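Local coordinates for protein ParB-C (Sulfolobus sp. NOB8H2, PDB 4RS7) that serves in archaeal plasmid DNA segregation as the histone-like, DNA-binding C-terminal domain of the pNOB8 partition protein ParB, at the interface of chains A and B. Coordinates in Å, arbitrary orientation; residue numbers count along the deposited sequence, not the author numbering. Chains: chain A/B, ParB-C.

The interface of chains A and B. Residues chain A 80-83; chain B 45, 48-49, 67.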
loop_
_atom_site.group_PDB
_atom_site.type_symbol
_atom_site.label_atom_id
_atom_site.label_comp_id
_atom_site.label_asym_id
_atom_site.label_seq_id
_atom_site.Cartn_x
_atom_site.Cartn_y
_atom_site.Cartn_z
ATOM N N LEU A 80 -3.197 7.594 2.614
ATOM C CA LEU A 80 -4.329 7.334 3.486
ATOM C C LEU A 80 -5.597 7.728 2.737
ATOM O O LEU A 80 -5.789 8.903 2.427
ATOM C CB LEU A 80 -4.212 8.150 4.779
ATOM C CG LEU A 80 -5.328 7.964 5.812
ATOM C CD1 LEU A 80 -5.432 6.502 6.253
ATOM C CD2 LEU A 80 -5.087 8.862 7.011
ATOM N N PHE A 81 -6.440 6.747 2.417
ATOM C CA PHE A 81 -7.731 7.030 1.792
ATOM C C PHE A 81 -8.584 7.803 2.790
ATOM O O PHE A 81 -8.547 7.519 3.984
ATOM C CB PHE A 81 -8.447 5.735 1.400
ATOM C CG PHE A 81 -7.815 5.008 0.242
ATOM C CD1 PHE A 81 -6.523 4.519 0.330
ATOM C CD2 PHE A 81 -8.528 4.791 -0.929
ATOM C CE1 PHE A 81 -5.944 3.844 -0.731
ATOM C CE2 PHE A 81 -7.956 4.115 -1.993
ATOM C CZ PHE A 81 -6.664 3.639 -1.895
ATOM N N SER A 82 -9.343 8.783 2.312
ATOM C CA SER A 82 -10.195 9.568 3.197
ATOM C C SER A 82 -11.318 8.705 3.763
ATOM O O SER A 82 -11.659 7.665 3.197
ATOM C CB SER A 82 -10.779 10.781 2.462
ATOM O OG SER A 82 -11.725 10.383 1.484
ATOM N N ARG A 83 -11.887 9.137 4.884
ATOM C CA ARG A 83 -13.005 8.422 5.490
ATOM C C ARG A 83 -14.159 8.318 4.503
ATOM O O ARG A 83 -14.892 7.332 4.498
ATOM C CB ARG A 83 -13.472 9.106 6.781
ATOM C CG ARG A 83 -12.414 9.155 7.875
ATOM C CD ARG A 83 -13.003 9.524 9.236
ATOM N NE ARG A 83 -13.031 8.378 10.142
ATOM C CZ ARG A 83 -14.062 7.547 10.268
ATOM N NH1 ARG A 83 -15.164 7.734 9.550
ATOM N NH2 ARG A 83 -13.995 6.529 11.112
ATOM N N SER B 45 -6.294 1.633 5.077
ATOM C CA SER B 45 -7.008 2.787 5.614
ATOM C C SER B 45 -8.177 2.359 6.499
ATOM O O SER B 45 -8.388 2.918 7.574
ATOM C CB SER B 45 -7.491 3.705 4.487
ATOM O OG SER B 45 -6.396 4.335 3.846
ATOM N N TRP B 48 -6.749 1.261 9.768
ATOM C CA TRP B 48 -6.274 2.452 10.473
ATOM C C TRP B 48 -7.407 3.181 11.203
ATOM O O TRP B 48 -7.315 3.455 12.401
ATOM C CB TRP B 48 -5.567 3.402 9.494
ATOM C CG TRP B 48 -5.160 4.725 10.097
ATOM C CD1 TRP B 48 -5.779 5.928 9.926
ATOM C CD2 TRP B 48 -4.041 4.973 10.962
ATOM N NE1 TRP B 48 -5.117 6.910 10.625
ATOM C CE2 TRP B 48 -4.047 6.347 11.277
ATOM C CE3 TRP B 48 -3.032 4.166 11.500
ATOM C CZ2 TRP B 48 -3.091 6.935 12.107
ATOM C CZ3 TRP B 48 -2.080 4.752 12.326
ATOM C CH2 TRP B 48 -2.117 6.122 12.618
ATOM N N TYR B 49 -8.481 3.481 10.481
ATOM C CA TYR B 49 -9.583 4.266 11.034
ATOM C C TYR B 49 -10.301 3.579 12.195
ATOM O O TYR B 49 -11.001 4.234 12.968
ATOM C CB TYR B 49 -10.587 4.625 9.933
ATOM C CG TYR B 49 -10.101 5.690 8.978
ATOM C CD1 TYR B 49 -10.264 5.546 7.604
ATOM C CD2 TYR B 49 -9.491 6.849 9.449
ATOM C CE1 TYR B 49 -9.828 6.518 6.726
ATOM C CE2 TYR B 49 -9.049 7.827 8.576
ATOM C CZ TYR B 49 -9.221 7.657 7.216
ATOM O OH TYR B 49 -8.781 8.626 6.341
ATOM N N GLU B 67 -2.520 11.643 10.741
ATOM C CA GLU B 67 -2.131 11.268 9.385
ATOM C C GLU B 67 -0.617 11.102 9.280
ATOM O O GLU B 67 -0.124 10.186 8.624
ATOM C CB GLU B 67 -2.632 12.314 8.381
ATOM C CG GLU B 67 -2.058 12.187 6.983
ATOM C CD GLU B 67 -2.674 13.180 6.007
ATOM O OE1 GLU B 67 -3.876 13.494 6.154
ATOM O OE2 GLU B 67 -1.958 13.649 5.098
HETATM O O HOH W 1 -11.359 6.663 12.850
#
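With chi1 of -73° on B:Tyr49, its CG lies opposite the carbonyl carbon and the phenol reaches outward from chain B to the chain A segment; A:Leu80, whose CG is turned away from its own backbone N (chi1 -179°), comes to meet it from the opposite direction. The contact illustrates how an extended stretch of one chain is fastened to a helix of the other through its backbone as well as its side chains. A:Phe81 is gripped at both polar backbone atoms: its N donates to the hydroxyl OG of B:Ser45 at 2.8 Å, and its O accepts from the phenol OH of B:Tyr49 at 2.6 Å, the donor somewhat tilted from the carbonyl plane. Beside these bonds, A:Leu80 sets CD1 against the indole CD1 of B:Trp48 at 3.7 Å and close to B:Ser45, while its CG and CD2 lie against the B:Tyr49 hydroxyl and the aliphatic part of B:Glu67 borders it more loosely. A:Arg83 lays its methylene CG over one face of the B:Tyr49 ring, 3.7 Å from the centroid, offset toward the rim. The chain then bends at chi3, and NH2 of the guanidinium, whose plane stands 51° from the ring, reaches a water in the guanidinium plane, which in turn meets the backbone O of B:Tyr49. A phenylalanine in place of B:Tyr49 would probably keep the face beneath A:Arg83 but leave the A:Phe81 carbonyl without its phenol donor. The site joins the loop leading into helix 83-86, the last modelled in chain A, and that helix's first residue to the end of the long helix 24-49 of chain B, beside helix 63-74; the two-fold axis repeats it with the chains exchanged, probably in a dimer.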